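AlgX/AlgJ SGNH hydrolase-like domain-containing protein (Eubacterium siraeum, PDB 4NZK) is of unknown function but, as a probable lipoprotein of the DHHW family with an SGNH hydrolase-like fold, may act on ester-linked groups. Local coordinates at residues E91-V96 against V100-M105; V106-G111 against A147-H152; T153-Y158 against E166-Y171; K282-K287 against P318-D323. All coordinates share one frame; numbering follows the deposited sequence.

Interaction 1 (E91-V96 against V100-M105)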
loop_
_atom_site.group_PDB
_atom_site.type_symbol
_atom_site.label_atom_id
_atom_site.label_comp_id
_atom_site.label_asym_id
_atom_site.label_seq_id
_atom_site.Cartn_x
_atom_site.Cartn_y
_atom_site.Cartn_z
ATOM N N GLU A 91 -5.079 10.085 17.671
ATOM C CA GLU A 91 -4.691 11.480 17.880
ATOM C C GLU A 91 -4.947 12.299 16.625
ATOM O O GLU A 91 -5.466 13.426 16.705
ATOM C CB GLU A 91 -3.218 11.583 18.277
ATOM C CG GLU A 91 -2.689 13.013 18.346
ATOM C CD GLU A 91 -3.150 13.784 19.578
ATOM O OE1 GLU A 91 -3.772 13.172 20.486
ATOM O OE2 GLU A 91 -2.843 15.007 19.656
ATOM N N PHE A 92 -4.559 11.742 15.470
ATOM C CA PHE A 92 -4.805 12.414 14.229
ATOM C C PHE A 92 -6.299 12.695 14.083
ATOM O O PHE A 92 -6.700 13.801 13.677
ATOM C CB PHE A 92 -4.295 11.572 13.048
ATOM C CG PHE A 92 -4.591 12.199 11.720
ATOM C CD1 PHE A 92 -3.751 13.135 11.174
ATOM C CD2 PHE A 92 -5.721 11.853 11.035
ATOM C CE1 PHE A 92 -4.044 13.719 9.955
ATOM C CE2 PHE A 92 -6.030 12.438 9.838
ATOM C CZ PHE A 92 -5.192 13.370 9.301
ATOM N N LYS A 93 -7.129 11.682 14.341
ATOM C CA LYS A 93 -8.575 11.840 14.215
ATOM C C LYS A 93 -9.105 12.916 15.172
ATOM O O LYS A 93 -9.949 13.741 14.784
ATOM C CB LYS A 93 -9.279 10.511 14.419
ATOM C CG LYS A 93 -10.789 10.624 14.540
ATOM C CD LYS A 93 -11.504 11.149 13.303
ATOM C CE LYS A 93 -12.990 11.340 13.629
ATOM N NZ LYS A 93 -13.746 11.696 12.400
ATOM N N GLU A 94 -8.583 12.940 16.407
ATOM C CA GLU A 94 -9.016 13.983 17.349
ATOM C C GLU A 94 -8.692 15.383 16.776
ATOM O O GLU A 94 -9.457 16.331 16.980
ATOM C CB GLU A 94 -8.322 13.820 18.711
ATOM C CG GLU A 94 -8.701 12.617 19.547
ATOM C CD GLU A 94 -7.762 12.401 20.757
ATOM O OE1 GLU A 94 -6.935 13.294 21.100
ATOM O OE2 GLU A 94 -7.820 11.300 21.337
ATOM N N LYS A 95 -7.528 15.513 16.152
ATOM C CA LYS A 95 -7.060 16.791 15.576
ATOM C C LYS A 95 -7.881 17.263 14.386
ATOM O O LYS A 95 -8.079 18.459 14.201
ATOM C CB LYS A 95 -5.599 16.721 15.136
ATOM C CG LYS A 95 -4.619 16.439 16.255
ATOM C CD LYS A 95 -4.951 17.253 17.482
ATOM C CE LYS A 95 -3.870 17.092 18.544
ATOM N NZ LYS A 95 -3.820 18.216 19.507
ATOM N N VAL A 96 -8.342 16.325 13.545
ATOM C CA VAL A 96 -9.131 16.728 12.387
ATOM C C VAL A 96 -10.628 16.840 12.669
ATOM O O VAL A 96 -11.346 17.537 11.965
ATOM C CB VAL A 96 -8.834 15.893 11.130
ATOM C CG1 VAL A 96 -7.373 16.008 10.751
ATOM C CG2 VAL A 96 -9.244 14.420 11.267
ATOM N N VAL A 100 -14.182 15.120 9.197
ATOM C CA VAL A 100 -13.271 14.445 8.297
ATOM C C VAL A 100 -13.326 12.985 8.671
ATOM O O VAL A 100 -13.041 12.627 9.801
ATOM C CB VAL A 100 -11.838 15.008 8.447
ATOM C CG1 VAL A 100 -10.888 14.254 7.554
ATOM C CG2 VAL A 100 -11.828 16.512 8.105
ATOM N N ASN A 101 -13.661 12.127 7.707
ATOM C CA ASN A 101 -13.678 10.674 7.973
ATOM C C ASN A 101 -12.290 10.131 7.800
ATOM O O ASN A 101 -11.636 10.436 6.810
ATOM C CB ASN A 101 -14.681 9.911 7.091
ATOM C CG ASN A 101 -16.059 9.959 7.682
ATOM O OD1 ASN A 101 -16.214 10.127 8.905
ATOM N ND2 ASN A 101 -17.063 9.781 6.859
ATOM N N VAL A 102 -11.850 9.366 8.805
ATOM C CA VAL A 102 -10.506 8.772 8.806
ATOM C C VAL A 102 -10.693 7.259 8.796
ATOM O O VAL A 102 -11.486 6.714 9.585
ATOM C CB VAL A 102 -9.722 9.193 10.040
ATOM C CG1 VAL A 102 -8.319 8.590 10.047
ATOM C CG2 VAL A 102 -9.659 10.747 10.115
ATOM N N PHE A 103 -10.006 6.617 7.848
ATOM C CA PHE A 103 -10.124 5.192 7.596
ATOM C C PHE A 103 -8.755 4.549 7.819
ATOM O O PHE A 103 -7.705 5.176 7.594
ATOM C CB PHE A 103 -10.511 4.922 6.145
ATOM C CG PHE A 103 -11.846 5.482 5.706
ATOM C CD1 PHE A 103 -12.016 6.833 5.394
ATOM C CD2 PHE A 103 -12.926 4.637 5.561
ATOM C CE1 PHE A 103 -13.238 7.300 4.921
ATOM C CE2 PHE A 103 -14.154 5.100 5.114
ATOM C CZ PHE A 103 -14.311 6.436 4.811
ATOM N N ASN A 104 -8.779 3.301 8.257
ATOM C CA ASN A 104 -7.575 2.518 8.475
ATOM C C ASN A 104 -7.682 1.213 7.674
ATOM O O ASN A 104 -8.675 0.505 7.771
ATOM C CB ASN A 104 -7.521 2.134 9.947
ATOM C CG ASN A 104 -6.393 1.183 10.254
ATOM O OD1 ASN A 104 -5.247 1.501 10.013
ATOM N ND2 ASN A 104 -6.727 -0.008 10.761
HETATM N N MSE A 105 -6.639 0.909 6.909
HETATM C CA MSE A 105 -6.575 -0.368 6.165
HETATM C C MSE A 105 -5.176 -0.914 6.217
HETATM O O MSE A 105 -4.304 -0.527 5.435
HETATM C CB MSE A 105 -7.126 -0.200 4.737
HETATM C CG MSE A 105 -7.269 -1.607 4.088
HETATM SE SE MSE A 105 -8.189 -1.537 2.373
HETATM C CE MSE A 105 -7.003 -0.335 1.477
HETATM O O HOH W 1 -13.642 9.093 11.127
#
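Val102 CG2 is the apolar centre of this contact. The contact joins helix 83-96 to strand 101-107, the next element of the chain, in the alpha/beta core of an SGNH hydrolase-like fold. The two short segments run nearly antiparallel, at 166°, with 9.2 Å between their axes. Three helix side chains converge on this one methyl. Val96 CG2 meets it at 3.9 Å, in an oblique approach. Phe92 comes from another direction: CE2, at the edge of its ring, lies 4.0 Å from Val102 CG2. One face of the same ring carries Val96 CG1 from its own helix. The aliphatic part of Lys93 is the third partner, with CD 3.7 Å from Val102 CG2 and the two side chains passing in opposite directions. Val96 CG2 also rests on Val100 CB at 3.9 Å, where the chain enters the strand. Phe331 and Ile321 add to the apolar surroundings of the helix. The polar edge begins at the end of Lys93. A turn about the CB-CG bond (chi2 64°) takes its chain past Val102 to the backbone of Val100. Lys93 NZ donates to Val100 O at 2.8 Å, with a C=O...N angle of 152°, and it also bonds to Gly97 O. A methionine in its place would probably cover Val102 still but leave the carbonyls of Gly97 and Val100 without their shared donor. Beyond the ammonium group, one water accepts from Lys93 NZ at 2.9 Å and from Val102 N at 2.9 Å.

Interaction 2 (V106-G111 against A147-H152)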
loop_
_atom_site.group_PDB
_atom_site.type_symbol
_atom_site.label_atom_id
_atom_site.label_comp_id
_atom_site.label_asym_id
_atom_site.label_seq_id
_atom_site.Cartn_x
_atom_site.Cartn_y
_atom_site.Cartn_z
ATOM N N VAL A 106 -4.950 -1.794 7.190
ATOM C CA VAL A 106 -3.688 -2.466 7.370
ATOM C C VAL A 106 -3.789 -3.814 6.691
ATOM O O VAL A 106 -4.728 -4.576 6.949
ATOM C CB VAL A 106 -3.290 -2.606 8.866
ATOM C CG1 VAL A 106 -1.980 -3.381 8.998
ATOM C CG2 VAL A 106 -3.154 -1.222 9.502
ATOM N N VAL A 107 -2.824 -4.107 5.836
ATOM C CA VAL A 107 -2.908 -5.323 5.016
ATOM C C VAL A 107 -1.704 -6.228 5.268
ATOM O O VAL A 107 -0.629 -5.763 5.603
ATOM C CB VAL A 107 -3.015 -5.003 3.517
ATOM C CG1 VAL A 107 -4.347 -4.312 3.211
ATOM C CG2 VAL A 107 -1.848 -4.158 3.012
ATOM N N PRO A 108 -1.904 -7.537 5.100
ATOM C CA PRO A 108 -0.824 -8.468 5.330
ATOM C C PRO A 108 0.077 -8.553 4.110
ATOM O O PRO A 108 -0.268 -8.070 3.045
ATOM C CB PRO A 108 -1.548 -9.787 5.499
ATOM C CG PRO A 108 -2.716 -9.651 4.617
ATOM C CD PRO A 108 -3.158 -8.224 4.723
ATOM N N THR A 109 1.237 -9.163 4.315
ATOM C CA THR A 109 2.110 -9.579 3.250
ATOM C C THR A 109 1.755 -11.024 2.870
ATOM O O THR A 109 0.841 -11.648 3.464
ATOM C CB THR A 109 3.569 -9.436 3.670
ATOM O OG1 THR A 109 3.784 -10.213 4.857
ATOM C CG2 THR A 109 3.923 -7.968 3.929
ATOM N N ALA A 110 2.429 -11.548 1.854
ATOM C CA ALA A 110 2.012 -12.812 1.255
ATOM C C ALA A 110 1.960 -13.984 2.214
ATOM O O ALA A 110 1.194 -14.910 2.016
ATOM C CB ALA A 110 2.881 -13.160 0.050
ATOM N N GLY A 111 2.806 -13.958 3.248
ATOM C CA GLY A 111 2.899 -15.044 4.191
ATOM C C GLY A 111 1.630 -15.288 4.964
ATOM O O GLY A 111 1.456 -16.369 5.552
ATOM N N ALA A 147 -9.715 -9.583 4.747
ATOM C CA ALA A 147 -10.759 -10.453 4.255
ATOM C C ALA A 147 -10.936 -10.304 2.758
ATOM O O ALA A 147 -11.270 -11.273 2.075
ATOM C CB ALA A 147 -12.080 -10.189 4.964
ATOM N N ALA A 148 -10.754 -9.089 2.250
ATOM C CA ALA A 148 -10.896 -8.862 0.817
ATOM C C ALA A 148 -9.855 -9.657 0.051
ATOM O O ALA A 148 -10.157 -10.307 -0.936
ATOM C CB ALA A 148 -10.773 -7.386 0.514
ATOM N N LEU A 149 -8.629 -9.670 0.536
ATOM C CA LEU A 149 -7.569 -10.403 -0.153
ATOM C C LEU A 149 -7.740 -11.903 0.005
ATOM O O LEU A 149 -7.481 -12.658 -0.931
ATOM C CB LEU A 149 -6.226 -9.975 0.383
ATOM C CG LEU A 149 -5.824 -8.551 0.007
ATOM C CD1 LEU A 149 -4.810 -8.010 1.031
ATOM C CD2 LEU A 149 -5.226 -8.474 -1.420
ATOM N N GLU A 150 -8.146 -12.322 1.194
ATOM C CA GLU A 150 -8.296 -13.752 1.502
ATOM C C GLU A 150 -9.249 -14.399 0.484
ATOM O O GLU A 150 -9.097 -15.562 0.142
ATOM C CB GLU A 150 -8.830 -13.897 2.930
ATOM C CG GLU A 150 -8.968 -15.305 3.470
ATOM C CD GLU A 150 -9.441 -15.292 4.941
ATOM O OE1 GLU A 150 -10.257 -14.412 5.353
ATOM O OE2 GLU A 150 -8.991 -16.154 5.687
ATOM N N ALA A 151 -10.226 -13.633 0.005
ATOM C CA ALA A 151 -11.209 -14.173 -0.939
ATOM C C ALA A 151 -10.688 -14.358 -2.379
ATOM O O ALA A 151 -11.400 -14.896 -3.219
ATOM C CB ALA A 151 -12.427 -13.268 -0.936
ATOM N N HIS A 152 -9.445 -13.962 -2.652
ATOM C CA HIS A 152 -8.911 -13.956 -4.000
ATOM C C HIS A 152 -7.539 -14.575 -4.098
ATOM O O HIS A 152 -6.766 -14.290 -5.039
ATOM C CB HIS A 152 -8.913 -12.526 -4.537
ATOM C CG HIS A 152 -10.282 -11.981 -4.683
ATOM N ND1 HIS A 152 -11.125 -12.357 -5.712
ATOM C CD2 HIS A 152 -10.991 -11.132 -3.905
ATOM C CE1 HIS A 152 -12.286 -11.737 -5.578
ATOM N NE2 HIS A 152 -12.242 -11.015 -4.467
#
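Strand 101-107 belongs to the parallel part of the central sheet, and here its C-terminal end packs against the last turn of helix 145-150 through Val107, Pro108 and Leu149. In alpha/beta folds such strand ends commonly border the functional site, and the DHHW sequence motif lies in a nearby loop. The contact itself is small, with 83 Å² buried in all. One methyl carries it. Leu149 CD1 lies 4.1 Å from Pro108 CD and 4.3 Å from Val107 CB, so it sits at the junction of strand and loop. The leucine and proline side chains run alongside each other, pointing opposite ways. The chi1 of Leu149 (-70°) sets CG opposite the carbonyl carbon, and its CD1 branch then extends to the strand end. Tyr113 also touches both Pro108 and Leu149, and Tyr158 packs on Leu149. A polar atom beside it has its own partner: Pro108 O is hydrogen-bonded to the hydroxyl of Tyr158. At its own end of the helix, the carbonyl of Leu149 accepts from His152 N at 2.9 Å. The two segments thus meet through buried aliphatic carbons alone, by van der Waals packing.

Interaction 3 (T153-Y158 against E166-Y171)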
loop_
_atom_site.group_PDB
_atom_site.type_symbol
_atom_site.label_atom_id
_atom_site.label_comp_id
_atom_site.label_asym_id
_atom_site.label_seq_id
_atom_site.Cartn_x
_atom_site.Cartn_y
_atom_site.Cartn_z
ATOM N N THR A 153 -7.235 -15.454 -3.155
ATOM C CA THR A 153 -5.885 -16.045 -3.103
ATOM C C THR A 153 -5.561 -16.997 -4.273
ATOM O O THR A 153 -4.404 -17.302 -4.526
ATOM C CB THR A 153 -5.623 -16.745 -1.771
ATOM O OG1 THR A 153 -6.634 -17.722 -1.524
ATOM C CG2 THR A 153 -5.542 -15.724 -0.657
ATOM N N ASN A 154 -6.571 -17.496 -4.979
ATOM C CA ASN A 154 -6.305 -18.260 -6.179
ATOM C C ASN A 154 -5.843 -17.434 -7.363
ATOM O O ASN A 154 -5.382 -17.987 -8.384
ATOM C CB ASN A 154 -7.530 -19.086 -6.562
ATOM C CG ASN A 154 -7.804 -20.212 -5.583
ATOM O OD1 ASN A 154 -6.892 -20.733 -4.924
ATOM N ND2 ASN A 154 -9.030 -20.634 -5.527
ATOM N N GLU A 155 -5.977 -16.111 -7.250
ATOM C CA GLU A 155 -5.561 -15.200 -8.268
ATOM C C GLU A 155 -4.129 -14.706 -8.017
ATOM O O GLU A 155 -3.546 -14.973 -6.967
ATOM C CB GLU A 155 -6.540 -14.029 -8.353
ATOM C CG GLU A 155 -7.978 -14.453 -8.684
ATOM C CD GLU A 155 -8.966 -13.370 -8.371
ATOM O OE1 GLU A 155 -8.712 -12.210 -8.768
ATOM O OE2 GLU A 155 -9.975 -13.676 -7.679
ATOM N N TYR A 156 -3.562 -13.987 -8.977
ATOM C CA TYR A 156 -2.162 -13.530 -8.890
ATOM C C TYR A 156 -2.166 -12.157 -8.186
ATOM O O TYR A 156 -1.865 -11.111 -8.768
ATOM C CB TYR A 156 -1.577 -13.451 -10.290
ATOM C CG TYR A 156 -0.066 -13.372 -10.433
ATOM C CD1 TYR A 156 0.786 -13.160 -9.347
ATOM C CD2 TYR A 156 0.503 -13.493 -11.683
ATOM C CE1 TYR A 156 2.167 -13.102 -9.517
ATOM C CE2 TYR A 156 1.871 -13.436 -11.864
ATOM C CZ TYR A 156 2.702 -13.238 -10.783
ATOM O OH TYR A 156 4.058 -13.180 -11.021
ATOM N N ILE A 157 -2.473 -12.208 -6.895
ATOM C CA ILE A 157 -2.659 -11.003 -6.101
ATOM C C ILE A 157 -1.385 -10.539 -5.411
ATOM O O ILE A 157 -1.244 -9.357 -5.057
ATOM C CB ILE A 157 -3.793 -11.140 -5.061
ATOM C CG1 ILE A 157 -3.658 -12.423 -4.252
ATOM C CG2 ILE A 157 -5.137 -11.041 -5.788
ATOM C CD1 ILE A 157 -4.457 -12.372 -2.961
ATOM N N TYR A 158 -0.451 -11.472 -5.217
ATOM C CA TYR A 158 0.841 -11.144 -4.610
ATOM C C TYR A 158 1.978 -11.553 -5.531
ATOM O O TYR A 158 1.884 -12.504 -6.272
ATOM C CB TYR A 158 1.041 -11.823 -3.249
ATOM C CG TYR A 158 0.343 -11.149 -2.093
ATOM C CD1 TYR A 158 -0.969 -11.463 -1.754
ATOM C CD2 TYR A 158 1.021 -10.158 -1.337
ATOM C CE1 TYR A 158 -1.588 -10.817 -0.723
ATOM C CE2 TYR A 158 0.386 -9.527 -0.273
ATOM C CZ TYR A 158 -0.923 -9.875 0.012
ATOM O OH TYR A 158 -1.652 -9.272 1.030
ATOM N N GLU A 166 0.808 -7.618 -5.976
ATOM C CA GLU A 166 0.591 -7.172 -7.336
ATOM C C GLU A 166 -0.500 -6.116 -7.318
ATOM O O GLU A 166 -1.321 -6.073 -6.376
ATOM C CB GLU A 166 0.096 -8.336 -8.199
ATOM C CG GLU A 166 1.149 -9.402 -8.561
ATOM C CD GLU A 166 1.895 -9.133 -9.868
ATOM O OE1 GLU A 166 1.462 -8.274 -10.670
ATOM O OE2 GLU A 166 2.892 -9.877 -10.135
ATOM N N PRO A 167 -0.563 -5.287 -8.361
ATOM C CA PRO A 167 -1.653 -4.339 -8.469
ATOM C C PRO A 167 -3.037 -4.996 -8.344
ATOM O O PRO A 167 -3.930 -4.382 -7.756
ATOM C CB PRO A 167 -1.409 -3.687 -9.827
ATOM C CG PRO A 167 0.116 -3.716 -9.948
ATOM C CD PRO A 167 0.478 -5.069 -9.401
ATOM N N LEU A 168 -3.211 -6.246 -8.761
ATOM C CA LEU A 168 -4.521 -6.903 -8.603
ATOM C C LEU A 168 -4.889 -7.022 -7.119
ATOM O O LEU A 168 -6.041 -6.864 -6.755
ATOM C CB LEU A 168 -4.523 -8.266 -9.294
ATOM C CG LEU A 168 -5.809 -9.128 -9.207
ATOM C CD1 LEU A 168 -6.983 -8.421 -9.840
ATOM C CD2 LEU A 168 -5.635 -10.503 -9.812
ATOM N N GLY A 169 -3.912 -7.367 -6.282
ATOM C CA GLY A 169 -4.135 -7.416 -4.838
ATOM C C GLY A 169 -4.544 -6.048 -4.323
ATOM O O GLY A 169 -5.505 -5.917 -3.545
ATOM N N ALA A 170 -3.819 -5.022 -4.751
ATOM C CA ALA A 170 -4.120 -3.657 -4.320
ATOM C C ALA A 170 -5.511 -3.254 -4.746
ATOM O O ALA A 170 -6.177 -2.506 -4.020
ATOM C CB ALA A 170 -3.106 -2.692 -4.859
ATOM N N TYR A 171 -5.951 -3.710 -5.927
ATOM C CA TYR A 171 -7.306 -3.428 -6.381
ATOM C C TYR A 171 -8.349 -3.951 -5.421
ATOM O O TYR A 171 -9.331 -3.248 -5.115
ATOM C CB TYR A 171 -7.552 -4.059 -7.765
ATOM C CG TYR A 171 -8.963 -3.963 -8.251
ATOM C CD1 TYR A 171 -9.466 -2.762 -8.772
ATOM C CD2 TYR A 171 -9.828 -5.032 -8.138
ATOM C CE1 TYR A 171 -10.794 -2.656 -9.217
ATOM C CE2 TYR A 171 -11.166 -4.941 -8.595
ATOM C CZ TYR A 171 -11.642 -3.749 -9.115
ATOM O OH TYR A 171 -12.950 -3.658 -9.611
HETATM O O HOH W 2 -1.370 -10.071 -11.327
#
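Ile157 O is gripped by two groups of the N-terminal turn of helix 167-180. It accepts a hydrogen bond from Glu166 N at 2.8 Å, which is bent, with an angle of 139° at the hydrogen and the donor above the carbonyl plane. Gly169 CA adds a CH...O contact to the same oxygen at 3.5 Å. With no side chain, Gly169 lets the loop come this close, its CA lying against Ile157 CB. Glu166 is the N-cap residue, and its chain bends at chi2 (-91°) to bring the carboxylate over one face of the Tyr156 ring, tilted 55° from it and offset toward the rim. Glu166 OE2 stands 3.4 Å from Tyr156 CZ. The other oxygen, OE1, bonds to Thr221 N, while Tyr156 OH bonds to Asp218 and Thr219 N. Tyr156 is the centre of an inverse gamma turn, and a water lies 2.8 Å from its carbonyl O. Leu168, on the helix, packs against the loop as well: its CG is 4.0 Å from Ile157 CG2, and its CD2 is 3.7 Å from Glu155 OE1. That carboxylate binds Tyr172 and His152. The residues between the segments carry the DHHW motif that names the family. The contact therefore shuts the base of this loop, with strand 218-224 beside Glu166 and Leu168 and helix 111-114 against Ile157 and Tyr158.

Interaction 4 (K282-K287 against P318-D323). With EDO (1,2-ethanediol), chain B.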
loop_
_atom_site.group_PDB
_atom_site.type_symbol
_atom_site.label_atom_id
_atom_site.label_comp_id
_atom_site.label_asym_id
_atom_site.label_seq_id
_atom_site.Cartn_x
_atom_site.Cartn_y
_atom_site.Cartn_z
ATOM N N LYS A 282 -12.511 14.506 -1.454
ATOM C CA LYS A 282 -11.090 14.819 -1.534
ATOM C C LYS A 282 -10.364 13.957 -0.522
ATOM O O LYS A 282 -10.552 14.115 0.675
ATOM C CB LYS A 282 -10.846 16.322 -1.306
ATOM C CG LYS A 282 -11.552 17.196 -2.348
ATOM C CD LYS A 282 -11.330 18.678 -2.126
ATOM C CE LYS A 282 -12.070 19.492 -3.170
ATOM N NZ LYS A 282 -11.756 20.935 -3.020
ATOM N N LEU A 283 -9.536 13.057 -1.029
ATOM C CA LEU A 283 -8.900 12.023 -0.234
ATOM C C LEU A 283 -7.448 12.365 -0.002
ATOM O O LEU A 283 -6.735 12.788 -0.923
ATOM C CB LEU A 283 -8.961 10.692 -1.011
ATOM C CG LEU A 283 -8.261 9.482 -0.412
ATOM C CD1 LEU A 283 -8.924 9.094 0.892
ATOM C CD2 LEU A 283 -8.276 8.348 -1.426
ATOM N N CYS A 284 -6.997 12.169 1.222
ATOM C CA CYS A 284 -5.567 12.182 1.497
ATOM C C CYS A 284 -5.188 10.783 1.970
ATOM O O CYS A 284 -5.855 10.211 2.841
ATOM C CB CYS A 284 -5.258 13.193 2.593
ATOM S SG CYS A 284 -3.507 13.444 2.869
ATOM N N ILE A 285 -4.148 10.227 1.366
ATOM C CA ILE A 285 -3.640 8.912 1.719
ATOM C C ILE A 285 -2.307 9.083 2.427
ATOM O O ILE A 285 -1.417 9.790 1.946
ATOM C CB ILE A 285 -3.403 8.027 0.496
ATOM C CG1 ILE A 285 -4.657 7.935 -0.350
ATOM C CG2 ILE A 285 -2.934 6.645 0.909
ATOM C CD1 ILE A 285 -4.345 7.553 -1.770
ATOM N N PHE A 286 -2.202 8.484 3.591
ATOM C CA PHE A 286 -0.967 8.405 4.331
ATOM C C PHE A 286 -0.575 6.954 4.335
ATOM O O PHE A 286 -1.266 6.111 4.879
ATOM C CB PHE A 286 -1.137 8.918 5.746
ATOM C CG PHE A 286 -1.336 10.407 5.813
ATOM C CD1 PHE A 286 -0.328 11.274 5.433
ATOM C CD2 PHE A 286 -2.534 10.927 6.288
ATOM C CE1 PHE A 286 -0.523 12.637 5.505
ATOM C CE2 PHE A 286 -2.728 12.294 6.335
ATOM C CZ PHE A 286 -1.714 13.128 5.943
ATOM N N LYS A 287 0.539 6.658 3.688
ATOM C CA LYS A 287 0.865 5.275 3.389
ATOM C C LYS A 287 2.324 4.911 3.588
ATOM O O LYS A 287 3.173 5.767 3.807
ATOM C CB LYS A 287 0.436 4.989 1.923
ATOM C CG LYS A 287 0.910 5.982 0.847
ATOM C CD LYS A 287 2.363 5.826 0.513
ATOM C CE LYS A 287 2.831 6.756 -0.587
ATOM N NZ LYS A 287 4.247 6.425 -0.913
ATOM N N PRO A 318 -2.564 17.664 10.313
ATOM C CA PRO A 318 -3.936 18.168 10.497
ATOM C C PRO A 318 -4.174 19.503 9.767
ATOM O O PRO A 318 -5.260 19.740 9.210
ATOM C CB PRO A 318 -4.065 18.282 12.015
ATOM C CG PRO A 318 -3.135 17.203 12.506
ATOM C CD PRO A 318 -1.939 17.274 11.582
ATOM N N ASP A 319 -3.160 20.356 9.737
ATOM C CA ASP A 319 -3.280 21.620 9.017
ATOM C C ASP A 319 -3.290 21.386 7.496
ATOM O O ASP A 319 -3.974 22.085 6.770
ATOM C CB ASP A 319 -2.159 22.561 9.394
ATOM C CG ASP A 319 -2.391 23.253 10.735
ATOM O OD1 ASP A 319 -3.469 23.111 11.362
ATOM O OD2 ASP A 319 -1.454 23.995 11.121
ATOM N N PHE A 320 -2.512 20.423 7.018
ATOM C CA PHE A 320 -2.548 20.053 5.598
ATOM C C PHE A 320 -3.967 19.613 5.177
ATOM O O PHE A 320 -4.439 19.975 4.096
ATOM C CB PHE A 320 -1.496 18.955 5.369
ATOM C CG PHE A 320 -1.383 18.494 3.967
ATOM C CD1 PHE A 320 -0.716 19.271 3.034
ATOM C CD2 PHE A 320 -1.883 17.286 3.584
ATOM C CE1 PHE A 320 -0.562 18.840 1.742
ATOM C CE2 PHE A 320 -1.738 16.852 2.281
ATOM C CZ PHE A 320 -1.059 17.627 1.364
ATOM N N ILE A 321 -4.633 18.822 6.013
ATOM C CA ILE A 321 -6.018 18.395 5.759
ATOM C C ILE A 321 -6.948 19.609 5.655
ATOM O O ILE A 321 -7.777 19.712 4.733
ATOM C CB ILE A 321 -6.497 17.404 6.864
ATOM C CG1 ILE A 321 -6.234 15.960 6.452
ATOM C CG2 ILE A 321 -7.999 17.468 7.167
ATOM C CD1 ILE A 321 -4.893 15.646 5.904
ATOM N N LYS A 322 -6.824 20.506 6.629
ATOM C CA LYS A 322 -7.705 21.673 6.710
ATOM C C LYS A 322 -7.482 22.604 5.527
ATOM O O LYS A 322 -8.449 23.031 4.851
ATOM C CB LYS A 322 -7.489 22.405 8.032
ATOM C CG LYS A 322 -7.911 21.586 9.224
ATOM C CD LYS A 322 -7.494 22.213 10.557
ATOM C CE LYS A 322 -7.926 21.324 11.726
ATOM N NZ LYS A 322 -7.502 19.940 11.476
ATOM N N ASP A 323 -6.216 22.868 5.231
ATOM C CA ASP A 323 -5.873 23.804 4.167
ATOM C C ASP A 323 -6.331 23.344 2.781
ATOM O O ASP A 323 -6.632 24.177 1.924
ATOM C CB ASP A 323 -4.367 24.049 4.145
ATOM C CG ASP A 323 -3.857 24.852 5.374
ATOM O OD1 ASP A 323 -4.657 25.467 6.129
ATOM O OD2 ASP A 323 -2.614 24.860 5.590
HETATM C C1 EDO B . 4.266 9.080 -3.704
HETATM O O1 EDO B . 4.415 7.677 -3.550
HETATM C C2 EDO B . 4.022 9.809 -2.368
HETATM O O2 EDO B . 4.837 9.262 -1.338
#
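Cys284 SG and Ile321 CD1 form the close-packed part of this contact, 4.0 Å apart between strand 282-287 and helix 317-323. Cys284 SG also meets the edge of the Phe320 ring, 3.9 Å from CE2. It lies almost exactly in the ring plane, 89° off the normal, as a sulfur-aromatic contact. Ile321 CD1 in turn abuts the edge of the Phe286 ring, with CE2 at 4.0 Å. The four residues that touch are all buried, and their contacts are apolar or sulfur-aromatic. The outer side of the helix differs. Lys322 and Asp323 are exposed there, and Lys322 NZ folds back to Pro318 O at 3.2 Å, from above the carbonyl plane. Lys287 extends from the other face of the strand and is polar but buried. Its NZ forms salt bridges with Asp309 and Asp267. It also bonds to Asn292 and to both hydroxyl oxygens, O1 and O2, of a 1,2-ethanediol, at 2.9 Å each; the diol probably came from the crystallisation liquor. A leucine here would probably leave both aspartates without their positive mate. The layout is that of a beta-alpha-beta crossover: helix 317-323 links parallel strands 304-309 and 328-334 and packs on strand 282-287, which lies between them in the sheet.

From the N terminus, the four contacts come in series, and none nests in or crosses another. Interaction 1 closes the three-residue turn between a helix and strand 101-107. Interaction 2 starts on the same strand, at its far end, and closes a 35-residue loop back from helix 145-150. Interaction 3 follows at once and shuts the seven-residue DHHW loop. Interaction 4 spans 30 residues near the C terminus, including strand 304-309. In space they form two pairs. Interactions 1 and 4 touch at one end of the central sheet. Interactions 2 and 3 touch on the opposite side of the chain's centre. Strand 101-107 connects the pairs.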